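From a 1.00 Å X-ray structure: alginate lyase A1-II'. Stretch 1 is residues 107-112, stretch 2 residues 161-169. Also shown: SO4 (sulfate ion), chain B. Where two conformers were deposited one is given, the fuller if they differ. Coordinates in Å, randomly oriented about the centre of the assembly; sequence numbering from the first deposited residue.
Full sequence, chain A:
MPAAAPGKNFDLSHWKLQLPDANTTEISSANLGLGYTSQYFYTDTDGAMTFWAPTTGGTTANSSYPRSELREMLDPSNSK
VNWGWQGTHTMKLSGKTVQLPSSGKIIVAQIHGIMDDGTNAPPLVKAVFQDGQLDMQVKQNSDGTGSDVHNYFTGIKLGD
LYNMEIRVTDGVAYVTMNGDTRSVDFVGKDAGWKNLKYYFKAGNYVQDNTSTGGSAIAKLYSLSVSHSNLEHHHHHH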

# COMPACT_ATOMS: atom_id res chain seq x y z
N ILE A 107 -6.78 -1.95 3.85
CA ILE A 107 -6.14 -1.30 2.69
C ILE A 107 -4.97 -2.19 2.29
O ILE A 107 -4.13 -2.54 3.13
CB ILE A 107 -5.74 0.15 3.02
CG1 ILE A 107 -6.98 1.02 3.09
CG2 ILE A 107 -4.70 0.68 2.02
CD1 ILE A 107 -6.75 2.41 3.65
N VAL A 108 -4.90 -2.53 1.00
CA VAL A 108 -3.91 -3.49 0.50
C VAL A 108 -2.86 -2.85 -0.39
O VAL A 108 -1.87 -3.52 -0.71
CB VAL A 108 -4.57 -4.70 -0.21
CG1 VAL A 108 -5.39 -5.51 0.78
CG2 VAL A 108 -5.40 -4.22 -1.40
N ALA A 109 -3.01 -1.59 -0.77
CA ALA A 109 -2.00 -0.89 -1.53
C ALA A 109 -2.26 0.60 -1.43
O ALA A 109 -3.41 1.02 -1.18
CB ALA A 109 -1.99 -1.33 -3.00
N GLN A 110 -1.21 1.38 -1.62
CA GLN A 110 -1.36 2.85 -1.61
C GLN A 110 -0.37 3.48 -2.57
O GLN A 110 0.69 2.93 -2.89
CB GLN A 110 -1.08 3.50 -0.22
CG GLN A 110 -1.78 2.80 0.93
CD GLN A 110 -1.70 3.63 2.18
OE1 GLN A 110 -2.05 4.83 2.16
NE2 GLN A 110 -1.28 3.01 3.27
N ILE A 111 -0.70 4.73 -2.95
CA ILE A 111 0.30 5.74 -3.26
C ILE A 111 0.18 6.75 -2.12
O ILE A 111 -0.91 7.29 -1.93
CB ILE A 111 0.11 6.44 -4.62
CG1 ILE A 111 0.23 5.45 -5.77
CG2 ILE A 111 1.13 7.57 -4.73
CD1 ILE A 111 -0.05 6.13 -7.10
N HIS A 112 1.29 7.03 -1.43
CA HIS A 112 1.24 7.97 -0.35
C HIS A 112 2.03 9.23 -0.70
O HIS A 112 3.16 9.13 -1.25
CB HIS A 112 1.86 7.29 0.90
CG HIS A 112 1.31 7.87 2.16
ND1 HIS A 112 1.59 9.13 2.63
CD2 HIS A 112 0.46 7.31 3.04
CE1 HIS A 112 0.94 9.32 3.77
NE2 HIS A 112 0.23 8.22 4.07
N LEU A 161 -8.18 -14.01 -6.14
CA LEU A 161 -6.93 -13.39 -6.57
C LEU A 161 -7.29 -12.15 -7.35
O LEU A 161 -8.16 -12.21 -8.25
CB LEU A 161 -6.19 -14.36 -7.50
CG LEU A 161 -4.82 -13.84 -7.94
CD1 LEU A 161 -3.89 -14.11 -6.77
CD2 LEU A 161 -4.31 -14.43 -9.23
N TYR A 162 -6.62 -11.05 -7.07
CA TYR A 162 -6.73 -9.83 -7.88
C TYR A 162 -5.36 -9.49 -8.47
O TYR A 162 -4.31 -9.68 -7.85
CB TYR A 162 -7.26 -8.63 -7.09
CG TYR A 162 -6.81 -8.53 -5.62
CD1 TYR A 162 -7.67 -8.89 -4.61
CD2 TYR A 162 -5.56 -8.04 -5.29
CE1 TYR A 162 -7.30 -8.79 -3.27
CE2 TYR A 162 -5.14 -7.94 -3.97
CZ TYR A 162 -6.02 -8.32 -2.96
OH TYR A 162 -5.69 -8.27 -1.61
N ASN A 163 -5.43 -8.96 -9.68
CA ASN A 163 -4.30 -8.36 -10.37
C ASN A 163 -4.43 -6.85 -10.42
O ASN A 163 -5.24 -6.33 -11.19
CB ASN A 163 -4.22 -8.85 -11.81
CG ASN A 163 -3.87 -10.31 -11.86
OD1 ASN A 163 -2.82 -10.70 -11.38
ND2 ASN A 163 -4.75 -11.16 -12.39
N MET A 164 -3.67 -6.16 -9.62
CA MET A 164 -3.84 -4.73 -9.40
C MET A 164 -2.73 -3.96 -10.10
O MET A 164 -1.60 -4.44 -10.17
CB MET A 164 -3.77 -4.46 -7.89
CG MET A 164 -3.96 -3.01 -7.53
SD MET A 164 -3.75 -2.73 -5.75
CE MET A 164 -5.14 -3.68 -5.10
N GLU A 165 -3.07 -2.77 -10.59
CA GLU A 165 -2.03 -1.87 -11.08
C GLU A 165 -2.43 -0.47 -10.63
O GLU A 165 -3.59 -0.10 -10.66
CB GLU A 165 -1.93 -1.96 -12.60
CG GLU A 165 -0.83 -1.07 -13.19
CD GLU A 165 -0.68 -1.33 -14.67
OE1 GLU A 165 -0.38 -0.38 -15.39
OE2 GLU A 165 -0.91 -2.50 -15.12
N ILE A 166 -1.41 0.28 -10.21
CA ILE A 166 -1.63 1.69 -9.85
C ILE A 166 -0.53 2.48 -10.55
O ILE A 166 0.65 2.18 -10.33
CB ILE A 166 -1.61 1.98 -8.35
CG1 ILE A 166 -2.51 1.00 -7.60
CG2 ILE A 166 -1.99 3.42 -8.11
CD1 ILE A 166 -2.48 1.22 -6.07
N ARG A 167 -0.92 3.40 -11.42
CA ARG A 167 0.05 4.17 -12.23
C ARG A 167 -0.22 5.63 -12.08
O ARG A 167 -1.36 6.06 -12.16
CB ARG A 167 -0.08 3.75 -13.72
CG ARG A 167 0.73 4.63 -14.66
CD ARG A 167 0.74 4.03 -16.07
NE ARG A 167 -0.56 3.96 -16.75
CZ ARG A 167 -1.00 4.84 -17.64
NH1 ARG A 167 -0.32 5.96 -17.94
NH2 ARG A 167 -2.17 4.63 -18.23
N VAL A 168 0.85 6.41 -11.94
CA VAL A 168 0.77 7.84 -12.14
C VAL A 168 1.53 8.17 -13.42
O VAL A 168 2.70 7.79 -13.54
CB VAL A 168 1.41 8.63 -10.95
CG1 VAL A 168 1.61 10.10 -11.29
CG2 VAL A 168 0.54 8.47 -9.70
N THR A 169 0.90 8.89 -14.32
CA THR A 169 1.60 9.48 -15.46
C THR A 169 1.24 10.94 -15.50
O THR A 169 0.05 11.29 -15.68
CB THR A 169 1.27 8.79 -16.79
OG1 THR A 169 1.77 7.45 -16.75
CG2 THR A 169 1.94 9.53 -17.97
S SO4 B . -1.55 6.47 6.57
O1 SO4 B . -0.85 5.37 5.67
O2 SO4 B . -1.20 7.81 6.16
O3 SO4 B . -2.95 6.35 6.49
O4 SO4 B . -1.11 6.29 7.95

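Two β-strands, 107-112 and 162-169, run almost parallel, their N-to-C directions only 7° apart, but they are not neighbours in one sheet. Their axes come no closer than 8.7 Å and no hydrogen bond crosses between them. This is face-to-face packing, with side chains filling the gap, and the register is set where the CA atoms of Ile-111 and Ile-166 lie 8.0 Å apart.

Strand alternation supplies the inward residues of the second stretch: Tyr-162, Met-164, Ile-166 and Val-168 all point their CA-to-CB bonds toward the first, while Arg-167 points away. The first stretch breaks the simple pattern. Val-108 and Ala-109 are consecutive yet both point toward the partner, and the psi of -9° at Val-108, far from the extended values around it, marks the local departure that accompanies this. Alternation then resumes, with Gln-110 away and Ile-111 toward.

The rotamers show how the gap is filled. Ile-111 adopts m,t, an extended reach that carries CD1 into the space between two partners: it lies 3.5 Å from Ile-166 CG2 and 3.5 Å from Val-168 CG2. Ile-166 is also m,t, and its own CD1 extends to 4.0 Å from Ala-109 CB. The small alanine thus receives longer chains, for Met-164 SD also lies 3.6 Å from Ala-109 CB. Met-164 runs t,t through chi2 and then turns at chi3 (m), a bend that leaves CE 3.7 Å from Val-108 CG2. A flexible thioether can follow the surface offered to it in a way a branched chain cannot.

Tyr-162, with chi1 at 37° (p), lays its ring beside Val-108. Val-108 CG2 is 4.4 Å from Tyr-162 CZ, approaching obliquely, and Val-108 CG1 is 3.7 Å from Tyr-162 OH. The hydroxyl is hydrogen-bonded elsewhere in the structure, so its polarity is satisfied while the ring contributes apolar surface.

Apart from the Tyr-162 hydroxyl, the side-chain atoms that meet across the gap are apolar carbons and the Met-164 sulfur. On the far side of the first strand, His-112 NE2 donates a nearly linear hydrogen bond of 2.6 Å to sulfate O2, which lies near the plane of the imidazole ring at its edge; Gln-110 NE2 adds a weak one, 3.4 Å to sulfate O1. The ion probably comes from the crystallisation liquor. On the second strand, Arg-167 extends through chi2 and turns at chi3 (p), and its NH1 donates to Thr-169 OG1 at 2.8 Å. The rule is economical: hydrophobic chains of unequal length interlock between the strands, while Gln-110, His-112, Arg-167 and Thr-169 make their hydrogen bonds away from the contact.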